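Local coordinates for protein inactive glucansucrase (Lactobacillus reuteri, PDB 5JBD) that is an inactive relative of the glucansucrases in glycoside hydrolase family 70, built around a TIM barrel with a bound calcium ion, at residues A[53-58]-A[86-91]; A[224-229]-A[819-824]; A[338-343]-A[368-373]; A[431-434]-A[439-442]. All coordinates share one frame; numbering follows the deposited sequence.

Interaction 1. Residues A[53-58]-A[86-91]; sequences LSYTDW and IWPSKD
Y55 sets CG beside its backbone N and anti to its carbonyl carbon (chi1 -74°), sending the phenol across to P88, while I86 wedges CG1 between its backbone N and carbonyl carbon (chi1 60°) and brings CD1 up to the same ring. The main contact is a CH-pi interaction: P88 CD sits 3.7 Å from the centroid of the Y55 ring, only 12° off the ring normal, so the proline rests squarely over one face. P88 CB lies 3.8 Å from Y55 CE2; along the other flank Y55 CE1 meets the backbone C of W87 at 3.4 Å and I86 CD1 at 4.0 Å. The hydroxyl end runs on over the proline backbone, with Y55 OH 3.2 Å from P88 CA. Backbone and aliphatic groups thus hold the phenol from several directions. Y55 projects from a type I beta turn, S54 to D57, closed by D57 N donating to S54 O at 3.0 Å. This is plain structural packing far from the centre of the chain, joining the turn before strand 58-59 to the loop that leads into helix 90-101. That helix is N-capped by S89, with OG bonded to V92 N. The ring of W87 meets F96 on the helix, while backbone bonds tie L53 and Y55 to V855 and L853, and T56 and W58 rest on helix 151-162.

Interaction 2. Residues A[224-229]-A[819-824]; sequences NNQAGN and KAISTG
The amide nitrogen NE2 of Q226 is gripped by two carboxylate oxygens, D291 OD1 and D294 OD2, while it lies 3.5 Å from I821 CB. Q226 belongs to a type I beta turn, N225 to G228, closed by G228 N donating to N225 O at 2.9 Å; this turn lies, in sequence, between strands 193-197 and 242-244 of an antiparallel sheet, and meets the 819-824 loop, which precedes strand 841-845 of the same sheet, against TIM-barrel helix 291-304. With CG anti to the backbone N (chi1 -173°), the extended glutamine chain passes the isoleucine at about a right angle. Its length is therefore flanked by different branches: CG by I821 CG2 at 3.9 Å, and the terminal amide by I821 CD1, 3.7 Å from Q226 OE1. The amide oxygen, Q226 OE1, accepts from K334 NZ, so both ends of the amide are engaged and its rotation is fixed. A227 adds a methyl contact, CB to I821 CG2 at 3.8 Å, on the more open side of the interface. S822 likewise turns its hydroxyl to the helix end, OG bonding to D289 OD2 and D291 OD2. Q226 O, which accepts from R221 NH1, is also brushed by S822: CA lies 3.4 Å from Q226 O, with an angle of 125° at the hydrogen, and S822 CB is 3.2 Å from the same oxygen.

Interaction 3. Residues A[338-343]-A[368-373]; sequences QLYMDS and NSIVNR
D342 and I370 bring their CA atoms within 6.1 Å of each other where the 338-343 backbone bends through an inverse gamma turn centred on D342 and the 368-373 loop passes alongside. The aspartate CG stands anti to the backbone N (chi1 -173°), which carries both carboxylate oxygens to the loop. OD2 receives the S369 hydroxyl through its syn lone pair, with S369 OG 2.7 Å from D342 OD2. OD1 takes the backbone N-H of I370, at 3.1 Å between I370 N and D342 OD1; the donor approaches from above the carboxylate plane, 38° out of it. Two different donors therefore hold the carboxylate and restrict its rotation. Strand 340-341 is one of the parallel strands of the TIM barrel, bonded to strand 385-388 through W386 and flanked on its other side by strand 319-320, and the chain comes back to it through helices 343-354 and 364-367. S369 OG, while donating to D342, accepts from V371 N at 3.1 Å, forming an ST turn, and from R373 NH1 at 3.0 Å. A water extends the network by donating to D342 OD2 at 2.7 Å and accepting from R373 NH2, linking arginine and aspartate without direct contact. V371 CB sits over one face of the R373 guanidinium, toward its rim. I370 leans on the tyrosine ring, CB 3.8 Å from Y340 CE2, and packs CG2 3.5 Å from D342 CG.

Interaction 4. Residues A[431-434]-A[439-442]; sequences YADQ and KQYA
Hydrogen bonds dominate the contact between D433, in the last turn of helix 420-434, and the backbone of Q440, Y441 and A442, in the link to helix 446-455; both helices fall, in sequence, between strands 385-388 and 460-464 of the TIM barrel. The aspartate, with CG anti to its backbone N (chi1 -170°), reaches across the turn and collects three consecutive N-H groups. Q440 N donates nearly straight, at 2.7 Å, to D433 OD1, which uses its syn lone pair. D433 OD2 takes the other two: A442 N, 2.8 Å away, meets it almost end-on, while Y441 N, at 2.9 Å, comes from above the carboxylate plane, 43° out of it. Gripped three times in a buried setting, the carboxylate is held firmly and its negative charge is probably stabilised. A fourth bond joins K439 NZ to the backbone Q434 O at 2.8 Å, the donor lying above the carbonyl plane. This ammonium also binds the carbonyl oxygens of K436, just beyond the helix, and P607, from elsewhere in the chain, rather than pairing directly with D433. Van der Waals packing fills in round these bonds. K439 CG passes 3.6 Å from D433 O, and Y441 CD2 approaches D433 CG obliquely at 3.9 Å, the ring covered on one face by Q440 CB. A442 CB closes in on the helix itself, 4.0 Å from Q434 CA.

Interactions 3 and 4 belong to the TIM barrel; interaction 2 sets two loops near the antiparallel sheet against a barrel helix, and interaction 1 stands apart: its centre is 45 Å from that of interaction 2 and more than 50 Å from those of interactions 3 and 4. Interactions 2 and 3 come closest, with nearest atoms about 9 Å apart, and interaction 3 falls within the long chain excursion that interaction 2 bridges, as does interaction 4. Interactions 3 and 4 flank barrel strand 385-388 in sequence, their nearest atoms about 17 Å apart. Calcium, bound by E237, D243, N287 and N751, is about 12 Å from the S822 side chain of interaction 2.

Interaction 1. Residues A[53-58]-A[86-91]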
loop_
_atom_site.group_PDB
_atom_site.type_symbol
_atom_site.label_atom_id
_atom_site.label_comp_id
_atom_site.label_asym_id
_atom_site.label_seq_id
_atom_site.Cartn_x
_atom_site.Cartn_y
_atom_site.Cartn_z
ATOM N N LEU A 53 -26.944 -0.210 20.640
ATOM C CA LEU A 53 -27.550 0.962 19.993
ATOM C C LEU A 53 -26.511 2.046 19.717
ATOM O O LEU A 53 -25.599 2.246 20.517
ATOM C CB LEU A 53 -28.648 1.552 20.880
ATOM C CG LEU A 53 -29.894 0.706 21.187
ATOM C CD1 LEU A 53 -30.990 1.611 21.727
ATOM C CD2 LEU A 53 -30.406 -0.156 20.042
ATOM N N SER A 54 -26.684 2.756 18.600
ATOM C CA SER A 54 -25.877 3.914 18.248
ATOM C C SER A 54 -26.708 5.188 18.325
ATOM O O SER A 54 -27.819 5.224 17.806
ATOM C CB SER A 54 -25.329 3.755 16.825
ATOM O OG SER A 54 -24.707 4.950 16.395
ATOM N N TYR A 55 -26.163 6.256 18.910
ATOM C CA TYR A 55 -26.873 7.539 18.976
ATOM C C TYR A 55 -27.254 8.115 17.615
ATOM O O TYR A 55 -28.233 8.826 17.520
ATOM C CB TYR A 55 -26.098 8.591 19.777
ATOM C CG TYR A 55 -26.143 8.347 21.261
ATOM C CD1 TYR A 55 -27.322 8.563 21.988
ATOM C CD2 TYR A 55 -25.010 7.892 21.947
ATOM C CE1 TYR A 55 -27.374 8.326 23.352
ATOM C CE2 TYR A 55 -25.053 7.660 23.315
ATOM C CZ TYR A 55 -26.230 7.877 24.009
ATOM O OH TYR A 55 -26.277 7.631 25.350
ATOM N N THR A 56 -26.496 7.813 16.571
ATOM C CA THR A 56 -26.792 8.316 15.224
ATOM C C THR A 56 -27.722 7.407 14.411
ATOM O O THR A 56 -28.023 7.715 13.267
ATOM C CB THR A 56 -25.481 8.579 14.431
ATOM O OG1 THR A 56 -24.654 7.406 14.452
ATOM C CG2 THR A 56 -24.737 9.737 15.059
ATOM N N ASP A 57 -28.175 6.298 14.999
ATOM C CA ASP A 57 -29.150 5.419 14.355
ATOM C C ASP A 57 -30.581 5.906 14.595
ATOM O O ASP A 57 -30.823 6.875 15.306
ATOM C CB ASP A 57 -28.968 3.955 14.816
ATOM C CG ASP A 57 -27.969 3.178 13.964
ATOM O OD1 ASP A 57 -27.465 3.705 12.944
ATOM O OD2 ASP A 57 -27.655 2.036 14.345
ATOM N N TRP A 58 -31.516 5.216 13.954
ATOM C CA TRP A 58 -32.897 5.568 13.949
ATOM C C TRP A 58 -33.747 4.417 14.496
ATOM O O TRP A 58 -33.305 3.258 14.564
ATOM C CB TRP A 58 -33.308 5.902 12.512
ATOM C CG TRP A 58 -32.665 7.139 11.931
ATOM C CD1 TRP A 58 -31.314 7.442 11.854
ATOM C CD2 TRP A 58 -33.340 8.216 11.291
ATOM N NE1 TRP A 58 -31.131 8.650 11.245
ATOM C CE2 TRP A 58 -32.351 9.146 10.882
ATOM C CE3 TRP A 58 -34.682 8.496 11.027
ATOM C CZ2 TRP A 58 -32.669 10.316 10.230
ATOM C CZ3 TRP A 58 -34.999 9.662 10.377
ATOM C CH2 TRP A 58 -33.989 10.567 9.987
ATOM N N ILE A 86 -32.936 10.589 22.874
ATOM C CA ILE A 86 -31.895 10.172 23.820
ATOM C C ILE A 86 -30.551 10.825 23.519
ATOM O O ILE A 86 -30.247 11.152 22.366
ATOM C CB ILE A 86 -31.706 8.634 23.857
ATOM C CG1 ILE A 86 -31.294 8.070 22.489
ATOM C CG2 ILE A 86 -32.985 7.957 24.321
ATOM C CD1 ILE A 86 -30.880 6.618 22.536
ATOM N N TRP A 87 -29.749 11.001 24.573
ATOM C CA TRP A 87 -28.432 11.657 24.498
ATOM C C TRP A 87 -27.476 11.004 25.500
ATOM O O TRP A 87 -27.923 10.460 26.508
ATOM C CB TRP A 87 -28.552 13.157 24.800
ATOM C CG TRP A 87 -29.604 13.811 23.968
ATOM C CD1 TRP A 87 -29.437 14.372 22.749
ATOM C CD2 TRP A 87 -30.996 13.923 24.277
ATOM N NE1 TRP A 87 -30.628 14.846 22.276
ATOM C CE2 TRP A 87 -31.608 14.584 23.194
ATOM C CE3 TRP A 87 -31.782 13.526 25.360
ATOM C CZ2 TRP A 87 -32.977 14.858 23.155
ATOM C CZ3 TRP A 87 -33.148 13.805 25.334
ATOM C CH2 TRP A 87 -33.733 14.470 24.235
ATOM N N PRO A 88 -26.158 11.040 25.220
ATOM C CA PRO A 88 -25.180 10.526 26.188
ATOM C C PRO A 88 -25.103 11.311 27.501
ATOM O O PRO A 88 -24.624 10.763 28.494
ATOM C CB PRO A 88 -23.846 10.612 25.438
ATOM C CG PRO A 88 -24.065 11.592 24.336
ATOM C CD PRO A 88 -25.520 11.526 23.983
ATOM N N SER A 89 -25.562 12.564 27.509
ATOM C CA SER A 89 -25.531 13.399 28.714
ATOM C C SER A 89 -26.467 14.589 28.619
ATOM O O SER A 89 -26.957 14.924 27.534
ATOM C CB SER A 89 -24.106 13.926 28.934
ATOM O OG SER A 89 -23.726 14.790 27.870
ATOM N N LYS A 90 -26.714 15.222 29.764
ATOM C CA LYS A 90 -27.458 16.493 29.828
ATOM C C LYS A 90 -26.790 17.572 28.962
ATOM O O LYS A 90 -27.472 18.361 28.288
ATOM C CB LYS A 90 -27.557 16.999 31.272
ATOM C CG LYS A 90 -28.723 16.452 32.079
ATOM C CD LYS A 90 -28.761 17.071 33.460
ATOM C CE LYS A 90 -29.159 16.071 34.594
ATOM N NZ LYS A 90 -30.324 15.193 34.286
ATOM N N ASP A 91 -25.460 17.588 28.994
ATOM C CA ASP A 91 -24.649 18.507 28.191
ATOM C C ASP A 91 -25.049 18.434 26.705
ATOM O O ASP A 91 -25.389 19.446 26.099
ATOM C CB ASP A 91 -23.152 18.169 28.390
ATOM C CG ASP A 91 -22.204 19.100 27.624
ATOM O OD1 ASP A 91 -22.562 20.262 27.330
ATOM O OD2 ASP A 91 -21.074 18.654 27.334
#

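Interaction 2. Residues A[224-229]-A[819-824]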
loop_
_atom_site.group_PDB
_atom_site.type_symbol
_atom_site.label_atom_id
_atom_site.label_comp_id
_atom_site.label_asym_id
_atom_site.label_seq_id
_atom_site.Cartn_x
_atom_site.Cartn_y
_atom_site.Cartn_z
ATOM N N ASN A 224 12.373 -11.091 11.730
ATOM C CA ASN A 224 13.033 -12.009 12.666
ATOM C C ASN A 224 12.292 -12.233 13.987
ATOM O O ASN A 224 12.696 -13.098 14.759
ATOM C CB ASN A 224 14.483 -11.591 12.924
ATOM C CG ASN A 224 15.311 -11.579 11.642
ATOM O OD1 ASN A 224 15.601 -12.639 11.083
ATOM N ND2 ASN A 224 15.632 -10.390 11.143
ATOM N N ASN A 225 11.192 -11.517 14.242
ATOM C CA ASN A 225 10.369 -11.788 15.437
ATOM C C ASN A 225 9.223 -12.789 15.199
ATOM O O ASN A 225 8.309 -12.891 16.017
ATOM C CB ASN A 225 9.823 -10.492 16.037
ATOM C CG ASN A 225 9.455 -10.638 17.507
ATOM O OD1 ASN A 225 10.155 -11.298 18.274
ATOM N ND2 ASN A 225 8.327 -10.065 17.892
ATOM N N GLN A 226 9.299 -13.558 14.115
ATOM C CA GLN A 226 8.279 -14.571 13.790
ATOM C C GLN A 226 7.980 -15.490 14.979
ATOM O O GLN A 226 6.809 -15.783 15.252
ATOM C CB GLN A 226 8.731 -15.392 12.575
ATOM C CG GLN A 226 7.709 -16.381 12.019
ATOM C CD GLN A 226 8.219 -17.091 10.776
ATOM O OE1 GLN A 226 9.363 -16.900 10.373
ATOM N NE2 GLN A 226 7.380 -17.922 10.172
ATOM N N ALA A 227 9.025 -15.918 15.694
ATOM C CA ALA A 227 8.864 -16.810 16.845
ATOM C C ALA A 227 8.651 -16.082 18.187
ATOM O O ALA A 227 8.578 -16.734 19.208
ATOM C CB ALA A 227 10.044 -17.769 16.933
ATOM N N GLY A 228 8.514 -14.757 18.186
ATOM C CA GLY A 228 8.291 -13.991 19.410
ATOM C C GLY A 228 9.474 -13.866 20.354
ATOM O O GLY A 228 9.289 -13.588 21.533
ATOM N N ASN A 229 10.696 -14.088 19.863
ATOM C CA ASN A 229 11.881 -14.019 20.726
ATOM C C ASN A 229 13.073 -13.265 20.107
ATOM O O ASN A 229 14.214 -13.490 20.482
ATOM C CB ASN A 229 12.294 -15.441 21.153
ATOM C CG ASN A 229 12.858 -16.265 20.006
ATOM O OD1 ASN A 229 12.803 -15.873 18.838
ATOM N ND2 ASN A 229 13.414 -17.417 20.340
ATOM N N LYS A 819 3.582 -27.331 10.612
ATOM C CA LYS A 819 3.265 -26.432 11.722
ATOM C C LYS A 819 3.961 -25.095 11.527
ATOM O O LYS A 819 5.174 -25.042 11.394
ATOM C CB LYS A 819 3.666 -27.058 13.049
ATOM C CG LYS A 819 2.843 -28.294 13.385
ATOM C CD LYS A 819 3.237 -28.879 14.727
ATOM C CE LYS A 819 2.225 -29.909 15.219
ATOM N NZ LYS A 819 2.633 -31.284 14.830
ATOM N N ALA A 820 3.183 -24.023 11.487
ATOM C CA ALA A 820 3.718 -22.659 11.376
ATOM C C ALA A 820 4.551 -22.264 12.604
ATOM O O ALA A 820 4.284 -22.698 13.722
ATOM C CB ALA A 820 2.577 -21.670 11.176
ATOM N N ILE A 821 5.568 -21.440 12.377
ATOM C CA ILE A 821 6.496 -21.014 13.446
ATOM C C ILE A 821 5.778 -20.204 14.520
ATOM O O ILE A 821 5.891 -20.501 15.690
ATOM C CB ILE A 821 7.701 -20.192 12.880
ATOM C CG1 ILE A 821 8.555 -21.094 11.960
ATOM C CG2 ILE A 821 8.555 -19.609 14.009
ATOM C CD1 ILE A 821 9.812 -20.499 11.322
ATOM N N SER A 822 5.051 -19.168 14.120
ATOM C CA SER A 822 4.487 -18.236 15.096
ATOM C C SER A 822 3.448 -18.902 16.004
ATOM O O SER A 822 3.412 -18.600 17.193
ATOM C CB SER A 822 3.911 -16.982 14.426
ATOM O OG SER A 822 2.614 -17.185 13.883
ATOM N N THR A 823 2.664 -19.833 15.458
ATOM C CA THR A 823 1.556 -20.492 16.207
ATOM C C THR A 823 1.817 -21.906 16.691
ATOM O O THR A 823 1.171 -22.353 17.642
ATOM C CB THR A 823 0.297 -20.593 15.343
ATOM O OG1 THR A 823 0.595 -21.335 14.147
ATOM C CG2 THR A 823 -0.203 -19.221 14.991
ATOM N N GLY A 824 2.726 -22.618 16.024
ATOM C CA GLY A 824 2.924 -24.045 16.264
ATOM C C GLY A 824 1.803 -24.946 15.751
ATOM O O GLY A 824 1.782 -26.121 16.106
#

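Interaction 3. Residues A[338-343]-A[368-373]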
loop_
_atom_site.group_PDB
_atom_site.type_symbol
_atom_site.label_atom_id
_atom_site.label_comp_id
_atom_site.label_asym_id
_atom_site.label_seq_id
_atom_site.Cartn_x
_atom_site.Cartn_y
_atom_site.Cartn_z
ATOM N N GLN A 338 11.766 -15.764 -1.346
ATOM C CA GLN A 338 11.519 -14.536 -2.135
ATOM C C GLN A 338 12.760 -13.652 -2.117
ATOM O O GLN A 338 13.616 -13.819 -1.255
ATOM C CB GLN A 338 10.360 -13.747 -1.531
ATOM C CG GLN A 338 9.040 -14.516 -1.468
ATOM C CD GLN A 338 8.800 -15.231 -0.155
ATOM O OE1 GLN A 338 9.224 -14.770 0.921
ATOM N NE2 GLN A 338 8.057 -16.345 -0.225
ATOM N N LEU A 339 12.837 -12.701 -3.043
ATOM C CA LEU A 339 13.903 -11.698 -3.037
ATOM C C LEU A 339 13.718 -10.658 -1.931
ATOM O O LEU A 339 12.596 -10.232 -1.641
ATOM C CB LEU A 339 13.985 -10.960 -4.366
ATOM C CG LEU A 339 14.119 -11.799 -5.635
ATOM C CD1 LEU A 339 14.338 -10.881 -6.831
ATOM C CD2 LEU A 339 15.247 -12.807 -5.498
ATOM N N TYR A 340 14.836 -10.269 -1.335
ATOM C CA TYR A 340 14.922 -9.169 -0.364
ATOM C C TYR A 340 14.935 -7.814 -1.102
ATOM O O TYR A 340 15.645 -7.668 -2.098
ATOM C CB TYR A 340 16.219 -9.325 0.499
ATOM C CG TYR A 340 16.595 -8.060 1.217
ATOM C CD1 TYR A 340 15.861 -7.629 2.307
ATOM C CD2 TYR A 340 17.675 -7.271 0.796
ATOM C CE1 TYR A 340 16.157 -6.434 2.948
ATOM C CE2 TYR A 340 17.994 -6.085 1.446
ATOM C CZ TYR A 340 17.219 -5.662 2.513
ATOM O OH TYR A 340 17.491 -4.470 3.158
ATOM N N MET A 341 14.197 -6.811 -0.613
ATOM C CA MET A 341 14.234 -5.460 -1.234
ATOM C C MET A 341 15.380 -4.625 -0.664
ATOM O O MET A 341 15.377 -4.273 0.519
ATOM C CB MET A 341 12.904 -4.707 -1.044
ATOM C CG MET A 341 12.792 -3.449 -1.894
ATOM S SD MET A 341 11.128 -2.749 -2.005
ATOM C CE MET A 341 11.214 -1.424 -0.803
ATOM N N ASP A 342 16.361 -4.306 -1.505
ATOM C CA ASP A 342 17.550 -3.549 -1.078
ATOM C C ASP A 342 17.256 -2.043 -1.017
ATOM O O ASP A 342 17.724 -1.260 -1.855
ATOM C CB ASP A 342 18.742 -3.871 -2.004
ATOM C CG ASP A 342 20.055 -3.263 -1.533
ATOM O OD1 ASP A 342 20.202 -2.851 -0.352
ATOM O OD2 ASP A 342 20.977 -3.222 -2.353
ATOM N N SER A 343 16.488 -1.646 -0.004
ATOM C CA SER A 343 16.132 -0.243 0.173
ATOM C C SER A 343 17.355 0.631 0.455
ATOM O O SER A 343 17.362 1.817 0.109
ATOM C CB SER A 343 15.066 -0.075 1.273
ATOM O OG SER A 343 15.547 -0.387 2.560
ATOM N N ASN A 368 27.390 1.014 0.528
ATOM C CA ASN A 368 26.144 1.219 1.301
ATOM C C ASN A 368 24.935 0.616 0.577
ATOM O O ASN A 368 24.047 1.310 0.073
ATOM C CB ASN A 368 25.987 2.697 1.675
ATOM C CG ASN A 368 27.097 3.183 2.615
ATOM O OD1 ASN A 368 28.000 2.427 2.992
ATOM N ND2 ASN A 368 27.024 4.442 3.011
ATOM N N SER A 369 24.972 -0.712 0.529
ATOM C CA SER A 369 23.965 -1.567 -0.085
ATOM C C SER A 369 24.048 -2.905 0.617
ATOM O O SER A 369 25.039 -3.179 1.302
ATOM C CB SER A 369 24.256 -1.715 -1.578
ATOM O OG SER A 369 23.654 -2.839 -2.154
ATOM N N ILE A 370 23.037 -3.754 0.451
ATOM C CA ILE A 370 23.128 -5.146 0.939
ATOM C C ILE A 370 24.296 -5.924 0.271
ATOM O O ILE A 370 24.756 -6.909 0.827
ATOM C CB ILE A 370 21.774 -5.903 0.800
ATOM C CG1 ILE A 370 21.689 -7.082 1.785
ATOM C CG2 ILE A 370 21.503 -6.336 -0.647
ATOM C CD1 ILE A 370 21.568 -6.664 3.234
ATOM N N VAL A 371 24.767 -5.472 -0.899
ATOM C CA VAL A 371 25.976 -6.005 -1.545
ATOM C C VAL A 371 27.105 -4.953 -1.650
ATOM O O VAL A 371 26.907 -3.856 -2.199
ATOM C CB VAL A 371 25.662 -6.499 -2.976
ATOM C CG1 VAL A 371 26.822 -7.318 -3.536
ATOM C CG2 VAL A 371 24.354 -7.309 -2.992
ATOM N N ASN A 372 28.293 -5.309 -1.144
ATOM C CA ASN A 372 29.509 -4.512 -1.344
ATOM C C ASN A 372 30.025 -4.809 -2.742
ATOM O O ASN A 372 30.209 -5.972 -3.085
ATOM C CB ASN A 372 30.560 -4.865 -0.290
ATOM C CG ASN A 372 31.847 -4.075 -0.461
ATOM O OD1 ASN A 372 32.555 -4.235 -1.452
ATOM N ND2 ASN A 372 32.154 -3.232 0.494
ATOM N N ARG A 373 30.229 -3.775 -3.555
ATOM C CA ARG A 373 30.580 -3.975 -4.960
ATOM C C ARG A 373 31.982 -3.426 -5.306
ATOM O O ARG A 373 32.261 -3.106 -6.455
ATOM C CB ARG A 373 29.500 -3.379 -5.870
ATOM C CG ARG A 373 28.161 -4.089 -5.749
ATOM C CD ARG A 373 27.101 -3.536 -6.713
ATOM N NE ARG A 373 25.883 -4.361 -6.671
ATOM C CZ ARG A 373 24.868 -4.199 -5.815
ATOM N NH1 ARG A 373 24.872 -3.215 -4.911
ATOM N NH2 ARG A 373 23.838 -5.033 -5.853
HETATM O O HOH W 1 21.261 -4.259 -4.832
#

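Interaction 4. Residues A[431-434]-A[439-442]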
loop_
_atom_site.group_PDB
_atom_site.type_symbol
_atom_site.label_atom_id
_atom_site.label_comp_id
_atom_site.label_asym_id
_atom_site.label_seq_id
_atom_site.Cartn_x
_atom_site.Cartn_y
_atom_site.Cartn_z
ATOM N N TYR A 431 6.314 18.687 -12.533
ATOM C CA TYR A 431 6.734 18.550 -13.944
ATOM C C TYR A 431 7.617 19.712 -14.395
ATOM O O TYR A 431 8.587 19.504 -15.119
ATOM C CB TYR A 431 5.551 18.460 -14.916
ATOM C CG TYR A 431 4.771 17.159 -14.919
ATOM C CD1 TYR A 431 5.385 15.940 -15.224
ATOM C CD2 TYR A 431 3.406 17.161 -14.662
ATOM C CE1 TYR A 431 4.664 14.754 -15.240
ATOM C CE2 TYR A 431 2.681 15.987 -14.678
ATOM C CZ TYR A 431 3.311 14.790 -14.977
ATOM O OH TYR A 431 2.570 13.640 -14.997
ATOM N N ALA A 432 7.269 20.929 -13.973
ATOM C CA ALA A 432 8.089 22.105 -14.277
ATOM C C ALA A 432 9.462 21.981 -13.600
ATOM O O ALA A 432 10.486 22.229 -14.223
ATOM C CB ALA A 432 7.392 23.376 -13.840
ATOM N N ASP A 433 9.466 21.561 -12.341
ATOM C CA ASP A 433 10.725 21.404 -11.580
ATOM C C ASP A 433 11.618 20.308 -12.159
ATOM O O ASP A 433 12.842 20.480 -12.250
ATOM C CB ASP A 433 10.439 21.146 -10.098
ATOM C CG ASP A 433 11.680 21.212 -9.247
ATOM O OD1 ASP A 433 12.214 22.327 -9.052
ATOM O OD2 ASP A 433 12.122 20.147 -8.743
ATOM N N GLN A 434 11.027 19.189 -12.563
ATOM C CA GLN A 434 11.800 18.068 -13.140
ATOM C C GLN A 434 12.642 18.485 -14.354
ATOM O O GLN A 434 13.746 17.961 -14.560
ATOM C CB GLN A 434 10.857 16.909 -13.507
ATOM C CG GLN A 434 11.530 15.594 -13.882
ATOM C CD GLN A 434 10.525 14.490 -14.209
ATOM O OE1 GLN A 434 9.594 14.678 -15.018
ATOM N NE2 GLN A 434 10.688 13.349 -13.578
ATOM N N LYS A 439 16.910 21.992 -9.608
ATOM C CA LYS A 439 15.670 21.410 -9.132
ATOM C C LYS A 439 15.487 21.706 -7.647
ATOM O O LYS A 439 16.426 21.615 -6.879
ATOM C CB LYS A 439 15.660 19.894 -9.377
ATOM C CG LYS A 439 15.945 19.450 -10.811
ATOM C CD LYS A 439 15.830 17.927 -10.970
ATOM C CE LYS A 439 16.717 17.396 -12.094
ATOM N NZ LYS A 439 16.297 17.848 -13.443
ATOM N N GLN A 440 14.284 22.104 -7.267
ATOM C CA GLN A 440 13.929 22.376 -5.869
ATOM C C GLN A 440 13.324 21.172 -5.163
ATOM O O GLN A 440 13.433 21.063 -3.939
ATOM C CB GLN A 440 12.929 23.548 -5.793
ATOM C CG GLN A 440 13.511 24.891 -6.191
ATOM C CD GLN A 440 14.644 25.276 -5.278
ATOM O OE1 GLN A 440 14.449 25.686 -4.121
ATOM N NE2 GLN A 440 15.853 25.102 -5.788
ATOM N N TYR A 441 12.672 20.291 -5.931
ATOM C CA TYR A 441 11.905 19.170 -5.385
ATOM C C TYR A 441 12.281 17.815 -5.974
ATOM O O TYR A 441 12.363 16.834 -5.246
ATOM C CB TYR A 441 10.405 19.402 -5.607
ATOM C CG TYR A 441 9.924 20.796 -5.246
ATOM C CD1 TYR A 441 10.059 21.280 -3.949
ATOM C CD2 TYR A 441 9.342 21.633 -6.212
ATOM C CE1 TYR A 441 9.636 22.555 -3.611
ATOM C CE2 TYR A 441 8.911 22.916 -5.882
ATOM C CZ TYR A 441 9.061 23.371 -4.583
ATOM O OH TYR A 441 8.633 24.631 -4.235
ATOM N N ALA A 442 12.444 17.750 -7.288
ATOM C CA ALA A 442 12.722 16.508 -7.994
ATOM C C ALA A 442 14.179 16.067 -7.843
ATOM O O ALA A 442 15.068 16.866 -7.573
ATOM C CB ALA A 442 12.392 16.655 -9.475
#